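Quinonprotein alcohol dehydrogenase-like protein (Bacteroides thetaiotaomicron VPI-5482, PDB 4R5O) is of unknown function but binds calcium and joins an immunoglobulin-like beta-sandwich domain to a seven-bladed beta-propeller of the YVTN repeat family. Local coordinates at residues Leu224-Ser229 with Gly234-Asn239; Thr268-Ile273 with Val301-Asp306. All coordinates share one frame; numbering follows the deposited sequence.

Interaction 1: Leu224-Ser229 with Gly234-Asn239; sequences LCFYNS and GKVLSN
N228 and N239 form an antiparallel hydrogen-bonded pair, CA to CA 5.1 Å, and S229 and S238 make the non-hydrogen-bonded pair beside it. The bond from N239 N to N228 O is nearly straight at 2.8 Å. The return side of the pair is irregular: N239 O is approached by Y227 N at 2.8 Å and N228 N at 3.4 Å, both weak bonds. Two residues facing one, with Y227 in a helical backbone conformation, define a classic beta bulge where the chain enters strand 228-232. The two asparagine side chains run alongside each other on one face of the sheet. N228 ND2 donates to a lone pair of N239 OD1 at 2.9 Å, and the amide planes are only 12° apart. T328 OG1 is a second partner of N228 ND2; I278 N on OD1 and Q274 OE1 on ND2 fix the flip of the N239 amide. The bulge lies in the first hairpin, strands 228-232 and 235-239, of a propeller blade. F226 sits over the opposite face, that of S229 and S238. With CG anti to the carbonyl carbon (chi1 -52°), its ring lies over S238 CB, a CH-pi contact 3.8 Å from the centroid and 18° off the normal. Its CE2 meets V236 CG1 at 4.0 Å, the two side chains crossing at about a right angle. Were F226 cut back to an alanine, S238 CB and V236 CG1 would probably lose their aromatic partner and a gap would be likely to open beside Y251, whose ring also meets F226. S238 OG bonds to K249 O on the next strand.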
loop_
_atom_site.group_PDB
_atom_site.type_symbol
_atom_site.label_atom_id
_atom_site.label_comp_id
_atom_site.label_asym_id
_atom_site.label_seq_id
_atom_site.Cartn_x
_atom_site.Cartn_y
_atom_site.Cartn_z
ATOM N N LEU A 224 17.435 13.718 -10.030
ATOM C CA LEU A 224 17.944 13.239 -8.728
ATOM C C LEU A 224 16.771 12.622 -7.969
ATOM O O LEU A 224 15.820 13.315 -7.624
ATOM C CB LEU A 224 18.662 14.326 -7.890
ATOM C CG LEU A 224 19.021 13.967 -6.417
ATOM C CD1 LEU A 224 19.952 12.794 -6.342
ATOM C CD2 LEU A 224 19.613 15.140 -5.695
ATOM N N CYS A 225 16.855 11.325 -7.724
ATOM C CA CYS A 225 15.817 10.544 -7.102
ATOM C C CYS A 225 16.402 9.563 -6.083
ATOM O O CYS A 225 17.372 8.869 -6.387
ATOM C CB CYS A 225 15.028 9.796 -8.181
ATOM S SG CYS A 225 13.581 8.914 -7.548
ATOM N N PHE A 226 15.768 9.454 -4.897
ATOM C CA PHE A 226 16.169 8.415 -3.954
ATOM C C PHE A 226 15.261 7.238 -4.241
ATOM O O PHE A 226 14.146 7.186 -3.711
ATOM C CB PHE A 226 16.145 8.843 -2.458
ATOM C CG PHE A 226 16.840 10.092 -1.963
ATOM C CD1 PHE A 226 17.742 10.782 -2.774
ATOM C CD2 PHE A 226 16.623 10.561 -0.667
ATOM C CE1 PHE A 226 18.359 11.960 -2.326
ATOM C CE2 PHE A 226 17.287 11.706 -0.196
ATOM C CZ PHE A 226 18.124 12.416 -1.041
ATOM N N TYR A 227 15.688 6.324 -5.125
ATOM C CA TYR A 227 14.889 5.137 -5.491
ATOM C C TYR A 227 14.636 4.334 -4.254
ATOM O O TYR A 227 13.555 3.794 -4.100
ATOM C CB TYR A 227 15.575 4.300 -6.584
ATOM C CG TYR A 227 15.730 5.086 -7.869
ATOM C CD1 TYR A 227 14.623 5.396 -8.657
ATOM C CD2 TYR A 227 16.972 5.574 -8.265
ATOM C CE1 TYR A 227 14.752 6.156 -9.817
ATOM C CE2 TYR A 227 17.110 6.327 -9.427
ATOM C CZ TYR A 227 15.998 6.605 -10.205
ATOM O OH TYR A 227 16.110 7.355 -11.343
ATOM N N ASN A 228 15.606 4.341 -3.326
ATOM C CA ASN A 228 15.556 3.712 -2.011
ATOM C C ASN A 228 16.322 4.541 -1.049
ATOM O O ASN A 228 17.341 5.125 -1.421
ATOM C CB ASN A 228 16.102 2.279 -2.035
ATOM C CG ASN A 228 15.389 1.380 -2.979
ATOM O OD1 ASN A 228 14.311 0.866 -2.690
ATOM N ND2 ASN A 228 15.931 1.287 -4.172
ATOM N N SER A 229 15.835 4.608 0.182
ATOM C CA SER A 229 16.438 5.379 1.268
ATOM C C SER A 229 16.062 4.763 2.616
ATOM O O SER A 229 15.236 3.847 2.663
ATOM C CB SER A 229 16.017 6.846 1.197
ATOM O OG SER A 229 14.609 6.991 1.190
ATOM N N GLY A 234 20.756 9.498 12.509
ATOM C CA GLY A 234 20.566 10.899 12.167
ATOM C C GLY A 234 20.817 11.264 10.723
ATOM O O GLY A 234 20.801 12.456 10.387
ATOM N N LYS A 235 21.000 10.244 9.851
ATOM C CA LYS A 235 21.264 10.447 8.426
ATOM C C LYS A 235 20.233 9.776 7.539
ATOM O O LYS A 235 19.617 8.790 7.930
ATOM C CB LYS A 235 22.663 9.907 8.023
ATOM C CG LYS A 235 23.871 10.427 8.826
ATOM C CD LYS A 235 24.096 11.917 8.709
ATOM C CE LYS A 235 25.245 12.347 9.594
ATOM N NZ LYS A 235 25.560 13.797 9.440
ATOM N N VAL A 236 20.097 10.288 6.313
ATOM C CA VAL A 236 19.304 9.686 5.250
ATOM C C VAL A 236 20.264 9.006 4.276
ATOM O O VAL A 236 21.010 9.696 3.586
ATOM C CB VAL A 236 18.378 10.690 4.518
ATOM C CG1 VAL A 236 17.586 9.991 3.408
ATOM C CG2 VAL A 236 17.447 11.407 5.488
ATOM N N LEU A 237 20.269 7.673 4.232
ATOM C CA LEU A 237 21.081 6.911 3.265
ATOM C C LEU A 237 20.307 6.799 1.980
ATOM O O LEU A 237 19.128 6.499 2.053
ATOM C CB LEU A 237 21.438 5.525 3.825
ATOM C CG LEU A 237 22.363 5.537 5.018
ATOM C CD1 LEU A 237 22.341 4.210 5.757
ATOM C CD2 LEU A 237 23.767 5.883 4.585
ATOM N N SER A 238 20.912 7.075 0.813
ATOM C CA SER A 238 20.146 6.983 -0.429
ATOM C C SER A 238 20.851 6.142 -1.535
ATOM O O SER A 238 22.082 6.097 -1.642
ATOM C CB SER A 238 19.859 8.370 -0.988
ATOM O OG SER A 238 21.044 9.000 -1.441
ATOM N N ASN A 239 20.004 5.466 -2.326
ATOM C CA ASN A 239 20.255 4.762 -3.571
ATOM C C ASN A 239 19.634 5.606 -4.656
ATOM O O ASN A 239 18.408 5.731 -4.676
ATOM C CB ASN A 239 19.705 3.334 -3.527
ATOM C CG ASN A 239 19.584 2.676 -4.878
ATOM O OD1 ASN A 239 18.522 2.195 -5.232
ATOM N ND2 ASN A 239 20.614 2.753 -5.710
#

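Interaction 2: Thr268-Ile273 with Val301-Asp306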
loop_
_atom_site.group_PDB
_atom_site.type_symbol
_atom_site.label_atom_id
_atom_site.label_comp_id
_atom_site.label_asym_id
_atom_site.label_seq_id
_atom_site.Cartn_x
_atom_site.Cartn_y
_atom_site.Cartn_z
ATOM N N THR A 268 27.313 13.372 1.446
ATOM C CA THR A 268 28.536 12.612 1.662
ATOM C C THR A 268 28.384 11.265 1.019
ATOM O O THR A 268 27.312 10.666 1.128
ATOM C CB THR A 268 28.797 12.497 3.150
ATOM O OG1 THR A 268 28.698 13.787 3.728
ATOM C CG2 THR A 268 30.118 11.823 3.471
ATOM N N GLU A 269 29.436 10.769 0.378
ATOM C CA GLU A 269 29.442 9.451 -0.250
ATOM C C GLU A 269 30.063 8.425 0.667
ATOM O O GLU A 269 30.982 8.740 1.424
ATOM C CB GLU A 269 30.197 9.454 -1.591
ATOM C CG GLU A 269 29.542 10.243 -2.716
ATOM C CD GLU A 269 30.341 10.278 -4.008
ATOM O OE1 GLU A 269 31.546 9.937 -3.975
ATOM O OE2 GLU A 269 29.783 10.714 -5.041
ATOM N N LEU A 270 29.532 7.205 0.607
ATOM C CA LEU A 270 30.042 5.998 1.256
ATOM C C LEU A 270 30.690 5.159 0.187
ATOM O O LEU A 270 30.273 5.251 -0.963
ATOM C CB LEU A 270 28.943 5.209 2.022
ATOM C CG LEU A 270 28.392 5.813 3.317
ATOM C CD1 LEU A 270 27.268 4.954 3.857
ATOM C CD2 LEU A 270 29.479 5.959 4.379
ATOM N N ASP A 271 31.716 4.364 0.528
ATOM C CA ASP A 271 32.398 3.521 -0.456
ATOM C C ASP A 271 31.523 2.284 -0.733
ATOM O O ASP A 271 31.829 1.183 -0.278
ATOM C CB ASP A 271 33.820 3.144 0.025
ATOM C CG ASP A 271 34.707 2.412 -0.980
ATOM O OD1 ASP A 271 34.418 2.479 -2.215
ATOM O OD2 ASP A 271 35.719 1.816 -0.547
ATOM N N ILE A 272 30.389 2.497 -1.442
ATOM C CA ILE A 272 29.407 1.488 -1.846
ATOM C C ILE A 272 28.989 1.831 -3.267
ATOM O O ILE A 272 28.136 2.702 -3.460
ATOM C CB ILE A 272 28.181 1.342 -0.886
ATOM C CG1 ILE A 272 28.586 1.204 0.598
ATOM C CG2 ILE A 272 27.247 0.159 -1.338
ATOM C CD1 ILE A 272 27.500 1.472 1.593
ATOM N N ILE A 273 29.625 1.174 -4.265
ATOM C CA ILE A 273 29.327 1.360 -5.686
ATOM C C ILE A 273 28.027 0.653 -6.010
ATOM O O ILE A 273 27.896 -0.543 -5.778
ATOM C CB ILE A 273 30.474 0.871 -6.642
ATOM C CG1 ILE A 273 31.938 1.230 -6.187
ATOM C CG2 ILE A 273 30.172 1.133 -8.135
ATOM C CD1 ILE A 273 32.254 2.608 -6.045
ATOM N N VAL A 301 26.776 -5.344 2.077
ATOM C CA VAL A 301 27.494 -4.336 2.844
ATOM C C VAL A 301 26.764 -4.044 4.161
ATOM O O VAL A 301 25.614 -3.662 4.159
ATOM C CB VAL A 301 27.703 -3.037 2.024
ATOM C CG1 VAL A 301 28.417 -1.970 2.848
ATOM C CG2 VAL A 301 28.483 -3.322 0.745
ATOM N N LYS A 302 27.472 -4.193 5.271
ATOM C CA LYS A 302 27.045 -3.845 6.622
ATOM C C LYS A 302 27.454 -2.415 6.877
ATOM O O LYS A 302 28.621 -2.094 6.682
ATOM C CB LYS A 302 27.669 -4.823 7.623
ATOM C CG LYS A 302 27.452 -4.582 9.100
ATOM C CD LYS A 302 28.284 -5.630 9.807
ATOM C CE LYS A 302 28.156 -5.744 11.292
ATOM N NZ LYS A 302 28.990 -6.844 11.830
ATOM N N ILE A 303 26.497 -1.549 7.248
ATOM C CA ILE A 303 26.795 -0.144 7.528
ATOM C C ILE A 303 26.658 -0.004 9.025
ATOM O O ILE A 303 25.544 -0.112 9.551
ATOM C CB ILE A 303 25.929 0.871 6.717
ATOM C CG1 ILE A 303 25.829 0.476 5.200
ATOM C CG2 ILE A 303 26.448 2.311 6.921
ATOM C CD1 ILE A 303 24.760 1.272 4.285
ATOM N N LYS A 304 27.788 0.157 9.732
ATOM C CA LYS A 304 27.701 0.236 11.179
ATOM C C LYS A 304 27.292 1.680 11.580
ATOM O O LYS A 304 27.245 2.571 10.721
ATOM C CB LYS A 304 29.019 -0.207 11.824
ATOM C CG LYS A 304 29.483 -1.626 11.453
ATOM C CD LYS A 304 30.823 -1.917 12.123
ATOM C CE LYS A 304 31.425 -3.256 11.802
ATOM N NZ LYS A 304 32.695 -3.462 12.544
ATOM N N ASN A 305 26.949 1.881 12.873
ATOM C CA ASN A 305 26.541 3.156 13.480
ATOM C C ASN A 305 27.538 4.295 13.183
ATOM O O ASN A 305 27.124 5.451 13.047
ATOM C CB ASN A 305 26.401 3.006 15.015
ATOM C CG ASN A 305 25.359 1.999 15.516
ATOM O OD1 ASN A 305 24.688 1.267 14.748
ATOM N ND2 ASN A 305 25.209 1.944 16.847
ATOM N N ASP A 306 28.829 3.982 13.097
ATOM C CA ASP A 306 29.841 5.011 12.858
ATOM C C ASP A 306 30.110 5.162 11.339
ATOM O O ASP A 306 31.029 5.880 10.933
ATOM C CB ASP A 306 31.139 4.685 13.629
ATOM C CG ASP A 306 31.841 3.379 13.274
ATOM O OD1 ASP A 306 31.280 2.588 12.454
ATOM O OD2 ASP A 306 32.961 3.152 13.793
#
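I272 and L270 pack against V301 and I303 in a purely apolar contact between two neighbouring sheets of the propeller. The first pair lies on the short outer strands 268-270 and 272-274 of one sheet, the second on strand 297-303 of the next. No hydrogen bond crosses between the segments, and the nearest CA atoms are far apart for strand pairing, 7.7 Å for I272 and V301. All four side chains leave the backbone toward the other segment, whereas K302, between V301 and I303, points away. I272 is the central contributor. Its CG1 stands anti to the carbonyl carbon (chi1 -49°) and CD1 continues the extended chain (chi2 162°), which carries the methyl across to V301. There the two side chains meet tip to tip, I272 CD1 to V301 CG1 at 3.8 Å. The same methyl touches I303 CD1, also at 3.8 Å, so one end group bridges two residues of the opposite strand. I303 approaches I272 at a slant and turns its other branch to L270, with I303 CG2 4.1 Å from L270 CD1. The first segment turns a corner at D271, the centre of an inverse gamma turn closed by a weak bond from I272 N to L270 O of 2.8 Å. Backbone bonds of L270 and I272 to V248 keep both sides of this corner on strand 246-252. L309 packs on I272 and V301, while polar links fall around the margin, D271 O with K311 NZ and I303 O with Y232 OH. Aliphatic packing of one sheet face on the next, without shared backbone bonds, is characteristic of adjacent blades in a beta-propeller.

Both interactions involve the sheet built from strands 228-232, 235-239, 246-252, 268-270 and 272-274. Interaction 1 joins its first two strands, whereas interaction 2 lies between a face of its outermost strands and the following sheet. Each is largely buried, but their chemistry differs: interaction 1 rests on backbone bonds, paired amides and one aromatic ring, while interaction 2 relies on branched aliphatic groups alone. L237 connects them directly. On the sheet face away from F226, its CD2 lies 3.7 Å from L270 CD1, and its CD1 lies 4.1 Å from I303 CD1. The hairpin of interaction 1 thus extends the apolar layer of interaction 2, about 12 Å away between centres.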